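Local coordinates for protein trimethylamine-N-oxide reductase (Haemophilus influenzae, PDB 7L5I) that probably reduces S- or N-oxides such as trimethylamine N-oxide at a molybdenum centre held by two pterin guanine dinucleotides, at residues R430-P438 / T473-P481. Residues are numbered along the deposited sequence; the frame is centred on the assembly and turned at random.
Sequences RIADVLLHP and TLVKAFQKP
Ala477 meets Ala432, Leu435 and Leu436 at once, a worked example of helix packing around an alanine, here between two short helices of a molybdopterin oxidoreductase. Helix 431-436 and the C-terminal end of helix 471-477 run in broadly the same direction, their local axes 8.8 Å apart and inclined at 37°. CB of Ala477 lies 3.7 Å from the backbone O of Ala432. It is 4.0 Å from the CB atoms of both Ala432 and Leu435.

Leu436 closes one flank. With its CG anti to the carbonyl carbon (chi1 -71°), the branch spreads over the backbone of the second helix: CD2 rests against the CA of Ala477, and CD1 reaches CG2 of Thr473, the two side chains crossing nearly at right angles. In the type I turn from Ala477 to Lys480, the aliphatic stem of Lys480 covers the carbonyl of Leu435, its CB 3.4 Å from that O. On the more buried flank, CD1 of Leu435 meets the Phe478 ring at CE1, 3.8 Å away, and CD2 touches the ring of Pro481 more loosely. Leu474 completes the apolar patch by laying CD1 on the methyl of Ala432.

Beyond this shell, strand 456-460 backs the interface: Val457 touches both Leu435 and Pro481, and Trp459 touches Phe478, whose ring also packs edge-to-face with Phe465. The pair thus packs against a strand of the six-stranded mixed sheet, next to its edge strand 137-138, with the side chain of Leu474 about 10 Å from a bound pterin guanine dinucleotide. Away from the interface, Asp433 OD1 pairs with Lys440 and also receives ND1 of His437 at 2.7 Å, on its anti side and 26° out of the carboxylate plane.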
ATOM      1  N   ARG A 430     -10.186  -7.821   7.962  1.00 13.44           N
ATOM      2  CA  ARG A 430     -11.173  -8.231   8.952  1.00 13.51           C
ATOM      3  C   ARG A 430     -10.663  -8.092  10.399  1.00 17.51           C
ATOM      4  O   ARG A 430     -11.362  -8.511  11.318  1.00 16.02           O
ATOM      5  CB  ARG A 430     -11.603  -9.682   8.697  1.00 16.46           C
ATOM      6  CG  ARG A 430     -12.198  -9.960   7.314  1.00 17.10           C
ATOM      7  CD  ARG A 430     -13.588  -9.347   7.101  1.00 21.46           C
ATOM      8  NE  ARG A 430     -13.520  -7.925   6.836  1.00 19.09           N
ATOM      9  CZ  ARG A 430     -14.319  -7.012   7.379  1.00 21.95           C
ATOM     10  NH1 ARG A 430     -15.276  -7.360   8.233  1.00 26.00           N
ATOM     11  NH2 ARG A 430     -14.151  -5.738   7.088  1.00 22.62           N
ATOM     12  N   ILE A 431      -9.496  -7.476  10.626  1.00 15.40           N
ATOM     13  CA  ILE A 431      -8.873  -7.478  11.957  1.00 14.19           C
ATOM     14  C   ILE A 431      -9.821  -6.949  13.050  1.00 14.10           C
ATOM     15  O   ILE A 431      -9.918  -7.531  14.142  1.00 14.84           O
ATOM     16  CB  ILE A 431      -7.559  -6.676  11.903  1.00 17.60           C
ATOM     17  CG1 ILE A 431      -6.896  -6.617  13.263  1.00 20.01           C
ATOM     18  CG2 ILE A 431      -7.801  -5.258  11.406  1.00 16.35           C
ATOM     19  CD1 ILE A 431      -6.557  -7.971  13.809  1.00 17.30           C
ATOM     20  N   ALA A 432     -10.484  -5.825  12.817  1.00 13.98           N
ATOM     21  CA  ALA A 432     -11.395  -5.292  13.836  1.00 15.43           C
ATOM     22  C   ALA A 432     -12.527  -6.271  14.122  1.00 18.06           C
ATOM     23  O   ALA A 432     -12.857  -6.554  15.278  1.00 15.93           O
ATOM     24  CB  ALA A 432     -11.948  -3.938  13.394  1.00 16.44           C
ATOM     25  N   ASP A 433     -13.143  -6.782  13.063  1.00 14.81           N
ATOM     26  CA  ASP A 433     -14.191  -7.790  13.166  1.00 16.04           C
ATOM     27  C   ASP A 433     -13.723  -8.997  13.958  1.00 17.34           C
ATOM     28  O   ASP A 433     -14.480  -9.534  14.778  1.00 17.10           O
ATOM     29  CB  ASP A 433     -14.588  -8.170  11.730  1.00 16.90           C
ATOM     30  CG  ASP A 433     -16.003  -8.680  11.587  1.00 27.46           C
ATOM     31  OD1 ASP A 433     -16.865  -8.437  12.465  1.00 26.79           O
ATOM     32  OD2 ASP A 433     -16.244  -9.297  10.523  1.00 21.54           O
ATOM     33  N   VAL A 434     -12.482  -9.446  13.727  1.00 15.80           N
ATOM     34  CA  VAL A 434     -11.948 -10.613  14.428  1.00 15.81           C
ATOM     35  C   VAL A 434     -11.774 -10.312  15.909  1.00 16.75           C
ATOM     36  O   VAL A 434     -12.141 -11.113  16.783  1.00 17.17           O
ATOM     37  CB  VAL A 434     -10.598 -11.042  13.804  1.00 13.91           C
ATOM     38  CG1 VAL A 434      -9.865 -12.030  14.694  1.00 16.62           C
ATOM     39  CG2 VAL A 434     -10.797 -11.637  12.423  1.00 16.59           C
ATOM     40  N   LEU A 435     -11.147  -9.181  16.222  1.00 15.92           N
ATOM     41  CA  LEU A 435     -10.888  -8.885  17.624  1.00 16.58           C
ATOM     42  C   LEU A 435     -12.186  -8.768  18.407  1.00 18.22           C
ATOM     43  O   LEU A 435     -12.236  -9.150  19.584  1.00 18.92           O
ATOM     44  CB  LEU A 435     -10.082  -7.592  17.751  1.00 13.83           C
ATOM     45  CG  LEU A 435      -8.645  -7.635  17.222  1.00 16.46           C
ATOM     46  CD1 LEU A 435      -7.997  -6.261  17.464  1.00 17.73           C
ATOM     47  CD2 LEU A 435      -7.816  -8.744  17.872  1.00 18.13           C
ATOM     48  N   LEU A 436     -13.243  -8.252  17.770  1.00 16.88           N
ATOM     49  CA  LEU A 436     -14.514  -8.052  18.445  1.00 16.79           C
ATOM     50  C   LEU A 436     -15.359  -9.319  18.508  1.00 19.64           C
ATOM     51  O   LEU A 436     -16.145  -9.474  19.453  1.00 20.55           O
ATOM     52  CB  LEU A 436     -15.332  -6.977  17.720  1.00 17.32           C
ATOM     53  CG  LEU A 436     -14.845  -5.546  17.828  1.00 16.83           C
ATOM     54  CD1 LEU A 436     -15.418  -4.660  16.774  1.00 18.63           C
ATOM     55  CD2 LEU A 436     -15.179  -5.009  19.233  1.00 19.48           C
ATOM     56  N   HIS A 437     -15.253 -10.206  17.513  1.00 19.28           N
ATOM     57  CA  HIS A 437     -16.254 -11.257  17.280  1.00 21.19           C
ATOM     58  C   HIS A 437     -15.640 -12.632  17.075  1.00 17.44           C
ATOM     59  O   HIS A 437     -15.750 -13.236  15.999  1.00 18.75           O
ATOM     60  CB  HIS A 437     -17.110 -10.883  16.067  1.00 17.54           C
ATOM     61  CG  HIS A 437     -17.658  -9.491  16.136  1.00 18.79           C
ATOM     62  ND1 HIS A 437     -17.541  -8.588  15.101  1.00 20.02           N
ATOM     63  CD2 HIS A 437     -18.291  -8.831  17.138  1.00 20.06           C
ATOM     64  CE1 HIS A 437     -18.104  -7.446  15.448  1.00 18.43           C
ATOM     65  NE2 HIS A 437     -18.574  -7.569  16.679  1.00 17.10           N
ATOM     66  N   PRO A 438     -15.021 -13.188  18.103  1.00 17.34           N
ATOM     67  CA  PRO A 438     -14.474 -14.541  17.954  1.00 19.46           C
ATOM     68  C   PRO A 438     -15.561 -15.549  17.599  1.00 23.03           C
ATOM     69  O   PRO A 438     -16.687 -15.472  18.087  1.00 20.27           O
ATOM     70  CB  PRO A 438     -13.860 -14.844  19.329  1.00 22.27           C
ATOM     71  CG  PRO A 438     -14.350 -13.815  20.232  1.00 24.94           C
ATOM     72  CD  PRO A 438     -14.720 -12.608  19.420  1.00 25.78           C
ATOM     73  N   THR A 473     -14.383   2.317  15.280  1.00 18.41           N
ATOM     74  CA  THR A 473     -14.686   0.933  15.575  1.00 16.44           C
ATOM     75  C   THR A 473     -13.424   0.155  15.953  1.00 18.96           C
ATOM     76  O   THR A 473     -13.479  -0.728  16.820  1.00 18.16           O
ATOM     77  CB  THR A 473     -15.379   0.285  14.389  1.00 24.09           C
ATOM     78  OG1 THR A 473     -16.665   0.894  14.199  1.00 24.16           O
ATOM     79  CG2 THR A 473     -15.537  -1.194  14.599  1.00 27.25           C
ATOM     80  N   LEU A 474     -12.285   0.483  15.332  1.00 15.80           N
ATOM     81  CA  LEU A 474     -11.025  -0.162  15.724  1.00 15.51           C
ATOM     82  C   LEU A 474     -10.658   0.157  17.171  1.00 16.83           C
ATOM     83  O   LEU A 474     -10.061  -0.679  17.866  1.00 15.96           O
ATOM     84  CB  LEU A 474      -9.894   0.270  14.787  1.00 16.20           C
ATOM     85  CG  LEU A 474      -8.559  -0.459  14.965  1.00 16.78           C
ATOM     86  CD1 LEU A 474      -8.726  -1.894  14.552  1.00 14.58           C
ATOM     87  CD2 LEU A 474      -7.439   0.194  14.156  1.00 14.26           C
ATOM     88  N   VAL A 475     -11.017   1.347  17.654  1.00 15.37           N
ATOM     89  CA  VAL A 475     -10.790   1.662  19.063  1.00 18.08           C
ATOM     90  C   VAL A 475     -11.488   0.642  19.956  1.00 17.05           C
ATOM     91  O   VAL A 475     -10.918   0.155  20.935  1.00 18.65           O
ATOM     92  CB  VAL A 475     -11.262   3.092  19.381  1.00 19.99           C
ATOM     93  CG1 VAL A 475     -11.297   3.303  20.896  1.00 24.17           C
ATOM     94  CG2 VAL A 475     -10.356   4.113  18.726  1.00 19.81           C
ATOM     95  N   LYS A 476     -12.748   0.320  19.647  1.00 17.23           N
ATOM     96  CA  LYS A 476     -13.476  -0.675  20.422  1.00 20.82           C
ATOM     97  C   LYS A 476     -12.836  -2.047  20.306  1.00 18.99           C
ATOM     98  O   LYS A 476     -12.741  -2.788  21.295  1.00 18.10           O
ATOM     99  CB  LYS A 476     -14.933  -0.717  19.958  1.00 23.23           C
ATOM    100  CG  LYS A 476     -15.653   0.594  20.183  1.00 28.21           C
ATOM    101  CD  LYS A 476     -15.381   1.145  21.579  1.00 53.92           C
ATOM    102  CE  LYS A 476     -16.291   2.313  21.938  1.00 74.15           C
ATOM    103  NZ  LYS A 476     -15.506   3.559  22.155  1.00 60.21           N
ATOM    104  N   ALA A 477     -12.400  -2.412  19.097  1.00 16.57           N
ATOM    105  CA  ALA A 477     -11.771  -3.704  18.884  1.00 14.61           C
ATOM    106  C   ALA A 477     -10.526  -3.867  19.744  1.00 14.94           C
ATOM    107  O   ALA A 477     -10.264  -4.950  20.276  1.00 16.42           O
ATOM    108  CB  ALA A 477     -11.405  -3.851  17.402  1.00 18.97           C
ATOM    109  N   PHE A 478      -9.746  -2.813  19.876  1.00 14.53           N
ATOM    110  CA  PHE A 478      -8.518  -2.890  20.653  1.00 17.68           C
ATOM    111  C   PHE A 478      -8.752  -2.864  22.146  1.00 17.87           C
ATOM    112  O   PHE A 478      -7.783  -2.983  22.905  1.00 18.69           O
ATOM    113  CB  PHE A 478      -7.575  -1.757  20.240  1.00 15.26           C
ATOM    114  CG  PHE A 478      -6.575  -2.192  19.229  1.00 18.02           C
ATOM    115  CD1 PHE A 478      -6.984  -2.553  17.954  1.00 16.50           C
ATOM    116  CD2 PHE A 478      -5.237  -2.289  19.552  1.00 20.33           C
ATOM    117  CE1 PHE A 478      -6.071  -2.995  17.001  1.00 18.17           C
ATOM    118  CE2 PHE A 478      -4.306  -2.737  18.596  1.00 18.46           C
ATOM    119  CZ  PHE A 478      -4.725  -3.099  17.333  1.00 18.85           C
ATOM    120  N   GLN A 479      -9.995  -2.719  22.589  1.00 16.73           N
ATOM    121  CA  GLN A 479     -10.324  -2.951  23.996  1.00 16.61           C
ATOM    122  C   GLN A 479     -10.503  -4.422  24.332  1.00 17.16           C
ATOM    123  O   GLN A 479     -10.600  -4.761  25.508  1.00 18.57           O
ATOM    124  CB  GLN A 479     -11.596  -2.202  24.371  1.00 18.26           C
ATOM    125  CG  GLN A 479     -11.417  -0.711  24.220  1.00 19.14           C
ATOM    126  CD  GLN A 479     -12.687   0.082  24.420  1.00 24.27           C
ATOM    127  OE1 GLN A 479     -13.793  -0.468  24.481  1.00 26.82           O
ATOM    128  NE2 GLN A 479     -12.534   1.391  24.516  1.00 24.82           N
ATOM    129  N   LYS A 480     -10.528  -5.302  23.350  1.00 15.36           N
ATOM    130  CA  LYS A 480     -10.853  -6.692  23.617  1.00 19.64           C
ATOM    131  C   LYS A 480      -9.652  -7.501  24.104  1.00 17.42           C
ATOM    132  O   LYS A 480      -9.809  -8.349  24.998  1.00 16.92           O
ATOM    133  CB  LYS A 480     -11.453  -7.345  22.369  1.00 20.04           C
ATOM    134  CG  LYS A 480     -12.854  -6.849  22.026  1.00 26.67           C
ATOM    135  CD  LYS A 480     -13.797  -7.027  23.210  1.00 31.52           C
ATOM    136  CE  LYS A 480     -15.262  -6.953  22.813  1.00 44.93           C
ATOM    137  NZ  LYS A 480     -16.130  -7.113  24.024  1.00 52.71           N
ATOM    138  N   PRO A 481      -8.447  -7.292  23.580  1.00 16.68           N
ATOM    139  CA  PRO A 481      -7.327  -8.126  24.027  1.00 13.59           C
ATOM    140  C   PRO A 481      -6.951  -7.874  25.478  1.00 16.80           C
ATOM    141  O   PRO A 481      -7.143  -6.783  26.013  1.00 15.31           O
ATOM    142  CB  PRO A 481      -6.181  -7.725  23.091  1.00 19.26           C
ATOM    143  CG  PRO A 481      -6.860  -7.175  21.842  1.00 16.46           C
ATOM    144  CD  PRO A 481      -8.087  -6.483  22.394  1.00 17.46           C
TER